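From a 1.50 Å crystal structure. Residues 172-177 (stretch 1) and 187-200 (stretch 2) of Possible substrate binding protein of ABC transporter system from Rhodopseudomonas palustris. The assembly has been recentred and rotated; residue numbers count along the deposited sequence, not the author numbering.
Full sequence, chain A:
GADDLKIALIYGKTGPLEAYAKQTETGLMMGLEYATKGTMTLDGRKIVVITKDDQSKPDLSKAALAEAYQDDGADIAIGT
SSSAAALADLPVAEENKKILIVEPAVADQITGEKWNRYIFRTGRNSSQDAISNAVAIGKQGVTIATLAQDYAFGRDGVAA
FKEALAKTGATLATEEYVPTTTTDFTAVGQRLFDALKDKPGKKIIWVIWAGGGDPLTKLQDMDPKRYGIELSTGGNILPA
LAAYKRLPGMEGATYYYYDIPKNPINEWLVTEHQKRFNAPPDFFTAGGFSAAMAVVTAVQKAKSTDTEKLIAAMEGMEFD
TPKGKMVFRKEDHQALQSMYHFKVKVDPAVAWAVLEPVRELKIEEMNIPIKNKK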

# COMPACT_ATOMS: atom_id res chain seq x y z
N LEU A 172 -13.78 5.74 -20.27
CA LEU A 172 -12.40 5.38 -20.62
C LEU A 172 -12.28 5.39 -22.13
O LEU A 172 -12.86 4.55 -22.80
CB LEU A 172 -12.05 4.00 -20.06
CG LEU A 172 -10.67 3.43 -20.43
CD1 LEU A 172 -9.58 4.32 -19.83
CD2 LEU A 172 -10.51 1.96 -20.00
N ALA A 173 -11.51 6.32 -22.67
CA ALA A 173 -11.39 6.49 -24.11
C ALA A 173 -10.40 5.52 -24.75
O ALA A 173 -10.60 5.05 -25.87
CB ALA A 173 -10.93 7.90 -24.42
N THR A 174 -9.28 5.28 -24.07
CA THR A 174 -8.20 4.44 -24.67
C THR A 174 -7.26 3.99 -23.59
O THR A 174 -7.20 4.61 -22.52
CB THR A 174 -7.41 5.16 -25.78
OG1 THR A 174 -6.67 4.18 -26.53
CG2 THR A 174 -6.44 6.24 -25.22
N GLU A 175 -6.57 2.87 -23.86
CA GLU A 175 -5.54 2.29 -22.99
C GLU A 175 -4.29 2.10 -23.82
O GLU A 175 -4.35 1.49 -24.91
CB GLU A 175 -5.99 0.94 -22.44
CG GLU A 175 -7.26 0.90 -21.66
CD GLU A 175 -7.77 -0.52 -21.49
OE1 GLU A 175 -7.01 -1.44 -21.08
OE2 GLU A 175 -8.95 -0.74 -21.86
N GLU A 176 -3.18 2.68 -23.37
CA GLU A 176 -1.91 2.49 -24.03
C GLU A 176 -0.98 1.68 -23.13
O GLU A 176 -0.82 2.00 -21.93
CB GLU A 176 -1.26 3.85 -24.36
CG GLU A 176 -1.95 4.58 -25.44
CD GLU A 176 -1.55 4.05 -26.83
OE1 GLU A 176 -0.53 3.29 -26.95
OE2 GLU A 176 -2.19 4.44 -27.82
N TYR A 177 -0.33 0.68 -23.73
CA TYR A 177 0.65 -0.17 -23.04
C TYR A 177 1.95 -0.12 -23.81
O TYR A 177 1.96 -0.44 -24.98
CB TYR A 177 0.16 -1.62 -22.92
CG TYR A 177 -1.12 -1.74 -22.15
CD1 TYR A 177 -1.12 -1.71 -20.76
CD2 TYR A 177 -2.35 -1.82 -22.81
CE1 TYR A 177 -2.30 -1.79 -20.04
CE2 TYR A 177 -3.55 -1.86 -22.09
CZ TYR A 177 -3.51 -1.85 -20.71
OH TYR A 177 -4.70 -1.89 -19.97
N ALA A 187 5.80 9.59 -28.91
CA ALA A 187 4.80 8.96 -29.76
C ALA A 187 3.53 8.58 -28.99
O ALA A 187 2.41 8.90 -29.42
CB ALA A 187 5.40 7.71 -30.45
N VAL A 188 3.72 7.89 -27.88
CA VAL A 188 2.57 7.48 -27.06
C VAL A 188 1.83 8.72 -26.49
O VAL A 188 0.60 8.73 -26.41
CB VAL A 188 2.94 6.46 -25.95
CG1 VAL A 188 3.77 7.05 -24.85
CG2 VAL A 188 1.65 5.86 -25.31
N GLY A 189 2.59 9.76 -26.12
CA GLY A 189 2.03 11.00 -25.60
C GLY A 189 1.09 11.61 -26.61
O GLY A 189 -0.03 12.00 -26.27
N GLN A 190 1.53 11.69 -27.86
CA GLN A 190 0.69 12.23 -28.92
C GLN A 190 -0.57 11.39 -29.15
O GLN A 190 -1.65 11.95 -29.35
CB GLN A 190 1.47 12.48 -30.21
CG GLN A 190 0.72 13.44 -31.12
CD GLN A 190 0.56 14.84 -30.54
OE1 GLN A 190 1.52 15.44 -30.05
NE2 GLN A 190 -0.67 15.35 -30.56
N ARG A 191 -0.46 10.07 -29.07
CA ARG A 191 -1.64 9.22 -29.21
C ARG A 191 -2.64 9.51 -28.10
O ARG A 191 -3.86 9.57 -28.33
CB ARG A 191 -1.28 7.73 -29.24
CG ARG A 191 -0.43 7.34 -30.47
CD ARG A 191 -0.47 5.84 -30.70
NE ARG A 191 0.12 5.05 -29.61
CZ ARG A 191 1.42 4.78 -29.51
NH1 ARG A 191 2.27 5.27 -30.41
NH2 ARG A 191 1.88 4.04 -28.50
N LEU A 192 -2.13 9.65 -26.88
CA LEU A 192 -2.99 9.96 -25.73
C LEU A 192 -3.65 11.31 -25.90
O LEU A 192 -4.86 11.47 -25.68
CB LEU A 192 -2.17 9.89 -24.43
CG LEU A 192 -1.68 8.50 -24.01
CD1 LEU A 192 -0.56 8.65 -23.00
CD2 LEU A 192 -2.82 7.65 -23.44
N PHE A 193 -2.87 12.31 -26.30
CA PHE A 193 -3.44 13.64 -26.51
C PHE A 193 -4.48 13.61 -27.62
O PHE A 193 -5.57 14.18 -27.48
CB PHE A 193 -2.36 14.66 -26.90
CG PHE A 193 -1.32 14.91 -25.87
CD1 PHE A 193 -1.49 14.57 -24.56
CD2 PHE A 193 -0.14 15.54 -26.24
CE1 PHE A 193 -0.51 14.82 -23.62
CE2 PHE A 193 0.84 15.79 -25.29
CZ PHE A 193 0.66 15.44 -23.99
N ASP A 194 -4.16 12.93 -28.73
CA ASP A 194 -5.12 12.85 -29.85
C ASP A 194 -6.41 12.12 -29.48
O ASP A 194 -7.50 12.50 -29.95
CB ASP A 194 -4.49 12.23 -31.09
CG ASP A 194 -3.44 13.14 -31.72
OD1 ASP A 194 -3.33 14.35 -31.36
OD2 ASP A 194 -2.69 12.63 -32.58
N ALA A 195 -6.31 11.13 -28.59
CA ALA A 195 -7.47 10.41 -28.08
C ALA A 195 -8.41 11.23 -27.18
O ALA A 195 -9.55 10.83 -26.94
CB ALA A 195 -7.03 9.15 -27.31
N LEU A 196 -7.91 12.32 -26.61
CA LEU A 196 -8.67 13.13 -25.70
C LEU A 196 -9.01 14.56 -26.16
O LEU A 196 -9.96 15.14 -25.65
CB LEU A 196 -7.92 13.22 -24.38
CG LEU A 196 -7.79 11.96 -23.56
CD1 LEU A 196 -6.84 12.30 -22.35
CD2 LEU A 196 -9.14 11.39 -23.07
N LYS A 197 -8.19 15.13 -27.03
CA LYS A 197 -8.24 16.56 -27.28
C LYS A 197 -9.57 17.11 -27.78
O LYS A 197 -9.84 18.30 -27.59
CB LYS A 197 -7.13 17.01 -28.22
CG LYS A 197 -7.25 16.46 -29.64
CD LYS A 197 -6.06 16.90 -30.42
CE LYS A 197 -6.05 16.27 -31.79
NZ LYS A 197 -4.77 16.70 -32.51
N ASP A 198 -10.38 16.28 -28.43
CA ASP A 198 -11.65 16.76 -28.97
C ASP A 198 -12.84 16.42 -28.09
O ASP A 198 -13.97 16.74 -28.45
CB ASP A 198 -11.86 16.22 -30.39
CG ASP A 198 -10.90 16.82 -31.39
OD1 ASP A 198 -10.48 18.01 -31.24
OD2 ASP A 198 -10.54 16.11 -32.37
N LYS A 199 -12.61 15.84 -26.91
CA LYS A 199 -13.69 15.44 -26.03
C LYS A 199 -14.22 16.66 -25.29
O LYS A 199 -13.45 17.59 -24.94
CB LYS A 199 -13.19 14.43 -24.99
CG LYS A 199 -12.59 13.14 -25.52
CD LYS A 199 -13.57 12.21 -26.17
CE LYS A 199 -12.82 10.98 -26.75
NZ LYS A 199 -13.67 10.13 -27.62
N PRO A 200 -15.52 16.67 -25.01
CA PRO A 200 -16.03 17.73 -24.15
C PRO A 200 -15.69 17.40 -22.69
O PRO A 200 -15.17 16.31 -22.41
CB PRO A 200 -17.53 17.64 -24.35
CG PRO A 200 -17.77 16.17 -24.52
CD PRO A 200 -16.54 15.63 -25.26

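Strand 172-177 and helix 187-196 pack nearly antiparallel, their N-to-C directions 170° apart and their axes 8.5 Å apart at closest approach. The contact is modest, with 331 Å² buried over both sides, and on the strand it rests on Glu 176, Ala 173 and Thr 174, whose CA-to-CB bonds all point toward the helix; those of Leu 172, Glu 175 and Tyr 177 point away.

Glu 176 has the largest share of covered surface. Its carboxylate meets the edge of the Arg 191 guanidinium, near the plane of the group, where the N-H bonds can reach it. Arg 191 NH2 donates to Glu 176 OE1 at 3.0 Å (N-H...O angle 157°), and Arg 191 NE donates to Glu 176 OE2, also at 3.0 Å (159°). A weak third bond, longer and more bent, runs from Arg 191 NE to Glu 176 OE1 at 3.3 Å (142°). Both carboxylate oxygens thus take part in this salt bridge, which combines opposite charges with directed hydrogen bonds. The m, m rotamer of Glu 176 folds the chain, and its aliphatic part packs on the helix: Glu 176 CB lies 3.7 Å from Val 188 CG2, and Glu 176 CG lies 3.8 Å from Leu 192 CD2. The same side chain therefore makes both the polar and the apolar contacts at this end, where Glu 176 and Val 188 are in register with CA atoms 7.4 Å apart.

Ala 173 sits near the other end of the helix, its CA 6.8 Å from the CA of Ala 195. Its single side-chain carbon touches three residues: Ala 173 CB is 4.1 Å from Leu 196 CD2, an apolar contact, 4.1 Å from the backbone atom Ala 195 O, and 4.3 Å from Lys 199 CE, beyond the helix. Lys 199 is the last residue of a type I turn that starts at Leu 196 and is closed by a 3.0 Å hydrogen bond from Lys 199 N to Leu 196 O.

Thr 174 meets the helix through its methyl group. Thr 174 CG2 packs 3.6 Å from Ala 195 CB and 4.3 Å from Leu 192 CD2. Although the CA-to-CB bond of Leu 192 points sideways, the end of its side chain comes nearer the strand, so that Leu 192 CD2 contacts both Thr 174 and Glu 176. This shared methyl links the apolar packing of Glu 176 CG to that of Thr 174 CG2.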